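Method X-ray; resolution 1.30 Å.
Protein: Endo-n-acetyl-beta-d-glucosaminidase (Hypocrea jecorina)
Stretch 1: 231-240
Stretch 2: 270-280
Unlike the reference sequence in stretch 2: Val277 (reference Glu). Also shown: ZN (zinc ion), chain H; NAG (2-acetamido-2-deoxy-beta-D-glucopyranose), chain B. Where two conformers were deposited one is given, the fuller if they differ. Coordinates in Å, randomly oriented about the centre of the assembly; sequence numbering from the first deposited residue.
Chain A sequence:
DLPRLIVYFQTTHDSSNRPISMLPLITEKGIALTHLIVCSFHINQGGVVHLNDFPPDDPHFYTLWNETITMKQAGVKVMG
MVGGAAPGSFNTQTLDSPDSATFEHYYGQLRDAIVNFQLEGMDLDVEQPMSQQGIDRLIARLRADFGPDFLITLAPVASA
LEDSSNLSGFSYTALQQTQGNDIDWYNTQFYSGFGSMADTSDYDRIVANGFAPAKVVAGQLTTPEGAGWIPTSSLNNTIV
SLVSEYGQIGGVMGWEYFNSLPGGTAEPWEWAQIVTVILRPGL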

ATOM      1  N   PRO A 231      15.011  11.183  -7.737  1.00 10.03           N
ATOM      2  CA  PRO A 231      14.804  10.903  -9.150  1.00 10.11           C
ATOM      3  C   PRO A 231      14.740   9.401  -9.412  1.00  9.61           C
ATOM      4  O   PRO A 231      15.413   8.623  -8.732  1.00  8.73           O
ATOM      5  CB  PRO A 231      16.056  11.499  -9.819  1.00 10.38           C
ATOM      6  CG  PRO A 231      16.648  12.416  -8.840  1.00 12.14           C
ATOM      7  CD  PRO A 231      16.248  11.950  -7.493  1.00 10.30           C
ATOM      8  N   THR A 232      13.957   9.001 -10.407  1.00  9.39           N
ATOM      9  CA  THR A 232      13.880   7.593 -10.800  1.00  9.72           C
ATOM     10  C   THR A 232      15.232   7.016 -11.225  1.00  9.74           C
ATOM     11  O   THR A 232      15.475   5.818 -11.041  1.00  9.13           O
ATOM     12  CB  THR A 232      12.791   7.323 -11.875  1.00  9.57           C
ATOM     13  OG1 THR A 232      12.992   8.187 -13.000  1.00 11.59           O
ATOM     14  CG2 THR A 232      11.397   7.550 -11.285  1.00  9.96           C
ATOM     15  N   SER A 233      16.107   7.859 -11.775  1.00 10.14           N
ATOM     16  CA  SER A 233      17.459   7.430 -12.125  1.00 10.61           C
ATOM     17  C   SER A 233      18.234   6.965 -10.885  1.00  9.64           C
ATOM     18  O   SER A 233      19.016   6.017 -10.959  1.00  9.65           O
ATOM     19  CB  SER A 233      18.215   8.554 -12.837  1.00 11.06           C
ATOM     20  OG  SER A 233      18.351   9.677 -11.987  1.00 13.39           O
ATOM     21  N   SER A 234      18.025   7.644  -9.754  1.00  9.52           N
ATOM     22  CA  SER A 234      18.654   7.276  -8.485  0.50  9.33           C
ATOM     23  C   SER A 234      18.078   5.954  -7.989  1.00  9.16           C
ATOM     24  O   SER A 234      18.810   5.064  -7.560  1.00  9.04           O
ATOM     25  CB  SER A 234      18.429   8.382  -7.449  0.50  9.32           C
ATOM     26  OG  SER A 234      18.986   8.056  -6.187  0.50  9.69           O
ATOM     27  N   LEU A 235      16.750   5.849  -8.046  1.00  8.70           N
ATOM     28  CA  LEU A 235      16.044   4.619  -7.704  1.00  7.74           C
ATOM     29  C   LEU A 235      16.603   3.453  -8.521  1.00  7.67           C
ATOM     30  O   LEU A 235      16.893   2.384  -7.970  1.00  7.10           O
ATOM     31  CB  LEU A 235      14.535   4.789  -7.935  1.00  7.67           C
ATOM     32  CG  LEU A 235      13.679   3.542  -7.693  1.00  7.58           C
ATOM     33  CD1 LEU A 235      13.698   3.151  -6.222  1.00  8.70           C
ATOM     34  CD2 LEU A 235      12.252   3.760  -8.178  1.00  8.30           C
ATOM     35  N   ASN A 236      16.766   3.672  -9.826  1.00  7.13           N
ATOM     36  CA  ASN A 236      17.272   2.640 -10.713  1.00  7.88           C
ATOM     37  C   ASN A 236      18.661   2.145 -10.301  1.00  7.57           C
ATOM     38  O   ASN A 236      18.900   0.939 -10.219  1.00  6.96           O
ATOM     39  CB  ASN A 236      17.297   3.137 -12.155  1.00  7.40           C
ATOM     40  CG  ASN A 236      17.867   2.113 -13.092  1.00  8.83           C
ATOM     41  OD1 ASN A 236      17.355   0.996 -13.193  1.00  8.83           O
ATOM     42  ND2 ASN A 236      18.957   2.483 -13.780  1.00 10.29           N
ATOM     43  N   ASN A 237      19.571   3.079 -10.026  1.00  7.71           N
ATOM     44  CA  ASN A 237      20.928   2.714  -9.657  1.00  8.55           C
ATOM     45  C   ASN A 237      20.932   1.802  -8.423  1.00  8.24           C
ATOM     46  O   ASN A 237      21.619   0.793  -8.367  1.00  8.54           O
ATOM     47  CB  ASN A 237      21.751   3.995  -9.455  1.00  9.60           C
ATOM     48  CG  ASN A 237      23.218   3.718  -9.228  1.00 11.34           C
ATOM     49  OD1 ASN A 237      23.656   3.522  -8.091  1.00 15.36           O
ATOM     50  ND2 ASN A 237      23.993   3.718 -10.308  1.00 14.17           N
ATOM     51  N   THR A 238      20.123   2.167  -7.440  1.00  7.75           N
ATOM     52  CA  THR A 238      20.016   1.376  -6.229  1.00  7.18           C
ATOM     53  C   THR A 238      19.398   0.003  -6.485  1.00  7.06           C
ATOM     54  O   THR A 238      19.892  -0.998  -5.979  1.00  6.74           O
ATOM     55  CB  THR A 238      19.203   2.135  -5.166  1.00  7.49           C
ATOM     56  OG1 THR A 238      19.910   3.340  -4.837  1.00  7.56           O
ATOM     57  CG2 THR A 238      19.026   1.316  -3.902  1.00  6.83           C
ATOM     58  N   ILE A 239      18.326  -0.051  -7.273  1.00  7.00           N
ATOM     59  CA  ILE A 239      17.674  -1.336  -7.544  1.00  6.72           C
ATOM     60  C   ILE A 239      18.596  -2.298  -8.309  1.00  7.46           C
ATOM     61  O   ILE A 239      18.632  -3.488  -7.994  1.00  7.42           O
ATOM     62  CB  ILE A 239      16.312  -1.135  -8.223  1.00  7.43           C
ATOM     63  CG1 ILE A 239      15.314  -0.606  -7.183  1.00  7.91           C
ATOM     64  CG2 ILE A 239      15.815  -2.441  -8.861  1.00  7.26           C
ATOM     65  CD1 ILE A 239      13.947  -0.222  -7.755  1.00  9.22           C
ATOM     66  N   VAL A 240      19.352  -1.780  -9.281  1.00  7.27           N
ATOM     67  CA  VAL A 240      20.370  -2.593  -9.978  1.00  7.54           C
ATOM     68  C   VAL A 240      21.292  -3.279  -8.954  1.00  7.60           C
ATOM     69  O   VAL A 240      21.551  -4.484  -9.039  1.00  8.33           O
ATOM     70  CB  VAL A 240      21.180  -1.777 -11.030  1.00  7.87           C
ATOM     71  CG1 VAL A 240      22.363  -2.598 -11.566  1.00  8.53           C
ATOM     72  CG2 VAL A 240      20.284  -1.366 -12.173  1.00  8.01           C
ATOM     73  N   GLU A 270       3.167   7.807 -16.858  1.00  6.59           N
ATOM     74  CA  GLU A 270       4.556   7.736 -17.289  1.00  6.98           C
ATOM     75  C   GLU A 270       5.482   7.214 -16.190  1.00  6.38           C
ATOM     76  O   GLU A 270       6.440   6.502 -16.484  1.00  6.38           O
ATOM     77  CB  GLU A 270       5.046   9.064 -17.850  1.00  7.72           C
ATOM     78  CG  GLU A 270       4.413   9.391 -19.190  1.00  8.79           C
ATOM     79  CD  GLU A 270       4.869  10.709 -19.767  1.00 10.95           C
ATOM     80  OE1 GLU A 270       5.530  11.478 -19.048  1.00 12.27           O
ATOM     81  OE2 GLU A 270       4.548  10.987 -20.953  1.00 12.65           O
ATOM     82  N   TRP A 271       5.170   7.536 -14.931  1.00  6.20           N
ATOM     83  CA  TRP A 271       5.905   6.991 -13.800  1.00  5.45           C
ATOM     84  C   TRP A 271       5.947   5.459 -13.864  1.00  5.40           C
ATOM     85  O   TRP A 271       7.009   4.861 -13.782  1.00  4.73           O
ATOM     86  CB  TRP A 271       5.259   7.444 -12.484  1.00  5.96           C
ATOM     87  CG  TRP A 271       6.000   7.008 -11.248  1.00  5.38           C
ATOM     88  CD1 TRP A 271       7.006   7.686 -10.624  1.00  6.85           C
ATOM     89  CD2 TRP A 271       5.792   5.805 -10.498  1.00  4.91           C
ATOM     90  NE1 TRP A 271       7.440   6.984  -9.528  1.00  6.05           N
ATOM     91  CE2 TRP A 271       6.709   5.824  -9.425  1.00  5.58           C
ATOM     92  CE3 TRP A 271       4.917   4.716 -10.623  1.00  5.56           C
ATOM     93  CZ2 TRP A 271       6.785   4.790  -8.491  1.00  4.67           C
ATOM     94  CZ3 TRP A 271       4.991   3.691  -9.683  1.00  5.40           C
ATOM     95  CH2 TRP A 271       5.909   3.739  -8.624  1.00  5.02           C
ATOM     96  N   ALA A 272       4.778   4.834 -14.028  1.00  5.45           N
ATOM     97  CA  ALA A 272       4.709   3.374 -14.095  1.00  5.94           C
ATOM     98  C   ALA A 272       5.465   2.791 -15.280  1.00  5.55           C
ATOM     99  O   ALA A 272       6.016   1.708 -15.167  1.00  6.04           O
ATOM    100  CB  ALA A 272       3.259   2.893 -14.083  1.00  6.26           C
ATOM    101  N   GLN A 273       5.487   3.509 -16.404  1.00  5.47           N
ATOM    102  CA  GLN A 273       6.325   3.119 -17.543  1.00  6.12           C
ATOM    103  C   GLN A 273       7.818   3.123 -17.193  1.00  6.36           C
ATOM    104  O   GLN A 273       8.527   2.160 -17.451  1.00  6.85           O
ATOM    105  CB  GLN A 273       6.070   4.046 -18.734  1.00  6.50           C
ATOM    106  CG  GLN A 273       4.682   3.939 -19.330  1.00  6.88           C
ATOM    107  CD  GLN A 273       4.436   4.931 -20.443  1.00  8.80           C
ATOM    108  OE1 GLN A 273       4.791   6.104 -20.330  1.00 10.29           O
ATOM    109  NE2 GLN A 273       3.780   4.479 -21.502  1.00  8.94           N
ATOM    110  N   ILE A 274       8.279   4.205 -16.571  1.00  6.36           N
ATOM    111  CA  ILE A 274       9.676   4.317 -16.163  1.00  7.61           C
ATOM    112  C   ILE A 274      10.056   3.237 -15.155  1.00  6.58           C
ATOM    113  O   ILE A 274      11.095   2.580 -15.281  1.00  6.55           O
ATOM    114  CB  ILE A 274       9.978   5.740 -15.616  1.00  8.25           C
ATOM    115  CG1 ILE A 274       9.905   6.748 -16.768  1.00 10.50           C
ATOM    116  CG2 ILE A 274      11.340   5.790 -14.917  1.00  9.70           C
ATOM    117  CD1 ILE A 274      10.193   8.168 -16.388  1.00  9.90           C
ATOM    118  N   VAL A 275       9.205   3.036 -14.153  1.00  6.71           N
ATOM    119  CA  VAL A 275       9.507   2.023 -13.135  1.00  6.08           C
ATOM    120  C   VAL A 275       9.419   0.603 -13.696  1.00  5.30           C
ATOM    121  O   VAL A 275      10.150  -0.267 -13.261  1.00  5.51           O
ATOM    122  CB  VAL A 275       8.670   2.229 -11.845  1.00  5.90           C
ATOM    123  CG1 VAL A 275       9.033   1.209 -10.800  1.00  6.92           C
ATOM    124  CG2 VAL A 275       8.932   3.607 -11.294  1.00  7.96           C
ATOM    125  N   THR A 276       8.547   0.384 -14.676  1.00  5.44           N
ATOM    126  CA  THR A 276       8.538  -0.892 -15.393  1.00  6.09           C
ATOM    127  C   THR A 276       9.878  -1.129 -16.112  1.00  6.01           C
ATOM    128  O   THR A 276      10.419  -2.248 -16.073  1.00  7.05           O
ATOM    129  CB  THR A 276       7.356  -0.995 -16.367  1.00  5.40           C
ATOM    130  OG1 THR A 276       6.124  -1.007 -15.627  1.00  6.25           O
ATOM    131  CG2 THR A 276       7.438  -2.280 -17.192  1.00  6.46           C
ATOM    132  N   VAL A 277      10.433  -0.086 -16.739  1.00  6.83           N
ATOM    133  CA  VAL A 277      11.748  -0.242 -17.379  1.00  8.42           C
ATOM    134  C   VAL A 277      12.840  -0.558 -16.350  1.00  7.92           C
ATOM    135  O   VAL A 277      13.774  -1.312 -16.634  1.00  8.43           O
ATOM    136  CB  VAL A 277      12.179   0.972 -18.229  1.00  9.07           C
ATOM    137  CG1 VAL A 277      13.451   0.638 -19.007  1.00 11.77           C
ATOM    138  CG2 VAL A 277      11.117   1.367 -19.220  1.00 11.78           C
ATOM    139  N   ILE A 278      12.724   0.002 -15.153  1.00  6.80           N
ATOM    140  CA  ILE A 278      13.668  -0.298 -14.078  1.00  6.89           C
ATOM    141  C   ILE A 278      13.552  -1.752 -13.589  1.00  6.66           C
ATOM    142  O   ILE A 278      14.565  -2.454 -13.433  1.00  6.78           O
ATOM    143  CB  ILE A 278      13.479   0.685 -12.893  1.00  7.07           C
ATOM    144  CG1 ILE A 278      13.864   2.104 -13.320  1.00  7.04           C
ATOM    145  CG2 ILE A 278      14.247   0.205 -11.652  1.00  6.85           C
ATOM    146  CD1 ILE A 278      13.518   3.184 -12.292  1.00  9.26           C
ATOM    147  N   LEU A 279      12.326  -2.212 -13.347  1.00  6.19           N
ATOM    148  CA  LEU A 279      12.103  -3.496 -12.699  1.00  6.51           C
ATOM    149  C   LEU A 279      12.128  -4.662 -13.665  1.00  6.68           C
ATOM    150  O   LEU A 279      12.500  -5.784 -13.298  1.00  6.78           O
ATOM    151  CB  LEU A 279      10.742  -3.480 -12.027  1.00  6.57           C
ATOM    152  CG  LEU A 279      10.599  -2.581 -10.807  1.00  6.41           C
ATOM    153  CD1 LEU A 279       9.137  -2.601 -10.330  1.00  6.16           C
ATOM    154  CD2 LEU A 279      11.555  -3.015  -9.695  1.00  8.18           C
ATOM    155  N   ARG A 280      11.678  -4.398 -14.885  1.00  7.02           N
ATOM    156  CA  ARG A 280      11.575  -5.417 -15.921  1.00  7.69           C
ATOM    157  C   ARG A 280      12.176  -4.913 -17.236  1.00  8.22           C
ATOM    158  O   ARG A 280      11.459  -4.734 -18.223  1.00  8.17           O
ATOM    159  CB  ARG A 280      10.113  -5.843 -16.101  1.00  7.80           C
ATOM    160  CG  ARG A 280       9.534  -6.585 -14.898  1.00  6.44           C
ATOM    161  CD  ARG A 280       8.085  -7.013 -15.090  1.00  7.65           C
ATOM    162  NE  ARG A 280       7.523  -7.467 -13.819  1.00  7.86           N
ATOM    163  CZ  ARG A 280       7.469  -8.735 -13.421  1.00  8.15           C
ATOM    164  NH1 ARG A 280       7.916  -9.718 -14.209  1.00  9.66           N
ATOM    165  NH2 ARG A 280       6.954  -9.026 -12.236  1.00  9.66           N
TER
HETATM  166 ZN    ZN H1292       4.800  12.809 -21.944  0.75 13.61          ZN
HETATM  167  C1  NAG B 301      19.673   1.650 -14.713  1.00 15.62           C
HETATM  168  C2  NAG B 301      19.355   2.163 -16.120  1.00 16.54           C
HETATM  169  C3  NAG B 301      20.301   1.600 -17.186  1.00 18.60           C
HETATM  170  C4  NAG B 301      21.759   1.553 -16.736  1.00 19.24           C
HETATM  171  C5  NAG B 301      21.914   1.031 -15.306  1.00 18.39           C
HETATM  172  C6  NAG B 301      23.344   1.181 -14.794  1.00 19.68           C
HETATM  173  C7  NAG B 301      17.036   2.791 -16.492  1.00 16.84           C
HETATM  174  C8  NAG B 301      15.656   2.332 -16.849  1.00 17.29           C
HETATM  175  N2  NAG B 301      17.976   1.853 -16.457  1.00 16.78           N
HETATM  176  O3  NAG B 301      20.242   2.405 -18.343  1.00 19.18           O
HETATM  177  O4  NAG B 301      22.469   0.727 -17.634  1.00 21.74           O
HETATM  178  O5  NAG B 301      21.059   1.751 -14.440  1.00 16.71           O
HETATM  179  O6  NAG B 301      23.748   2.538 -14.774  1.00 21.05           O
HETATM  180  O7  NAG B 301      17.251   3.977 -16.253  1.00 17.85           O
HETATM  181  O   HOH W   1      17.093  -1.530 -14.132  1.00 13.89           O
HETATM  182  O   HOH W   2       5.674  13.643 -20.395  1.00 22.18           O
HETATM  183  O   HOH W   3       4.999  14.592 -23.036  1.00 21.63           O
HETATM  184  O   HOH W   4       3.944  11.909 -23.816  1.00 18.52           O
HETATM  185  O   HOH W   5       6.682  12.205 -22.668  1.00 20.10           O

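Two helices, 232-240 and 270-279, run side by side in nearly the same direction, their N-to-C axes 21° apart and 10.1 Å from each other at closest approach. Each is held internally, mainly by i to i+4 backbone hydrogen bonds, and no hydrogen bond passes directly between them. Their direct contact is a matter of shape, and the shape is organised around one side chain.

Ile278 covers more of the interface than any other residue. Its CA-to-CB bond points toward the first helix, and the side chain, in the m,t rotamer, enters a hole formed by Thr232, Leu235, Asn236 and Ile239. These positions follow the i, i+3, i+4, i+7 pattern, the spacing that brings successive turns onto one helix face. The CA atoms of Asn236 and Ile278 are just 5.7 Å apart, so the backbones come close where the knob enters. Ile278 CD1 lies 3.5 Å from Thr232 O, but that carbonyl already accepts a hydrogen bond from Asn236 N at 2.8 Å. The same CD1 meets Leu235 CD2 at 4.3 Å, while Ile278 CG2 packs 3.9 Å from Ile239 CD1.

Thr232, second in covered area, closes the N-terminal end of the hole. Its CB is 4.2 Å from Ile278 CD1, and its hydroxyl oxygen OG1 comes within 3.5 Å of Ile274 CG2, a van der Waals contact one turn before the knob. The methyl CG2 reaches the Trp271 ring obliquely, 4.4 Å from NE1. A small beta-branched residue thus touches three partners with very little bulk.

Ile239 does the matching work at the other end. Besides touching the knob, its CD1 reaches Leu279 CD2 at 4.2 Å; the CA-to-CB bond of Leu279 points away, yet the end of its side chain comes nearer and extends the apolar patch.

Asn236 is, with Thr232, one of the polar members of the hole. OD1 sits 3.6 Å from Ile278 CG2 and also accepts a hydrogen bond from water 1 at 2.7 Å; that water donates a second one to Ile278 O at 2.8 Å, making a one-water bridge between the helices. On the other side of the amide, ND2 is bonded to NAG C1 at 1.4 Å, an N-linked sugar. Its acetamido methyl C8 lies 3.5 Å from CG1 of Val277, which differs from the reference sequence, and 4.0 Å from Ile278 CG1. The rule to read here is a single branched aliphatic knob in a four-residue hole, one asparagine of which carries a water bridge and a glycan.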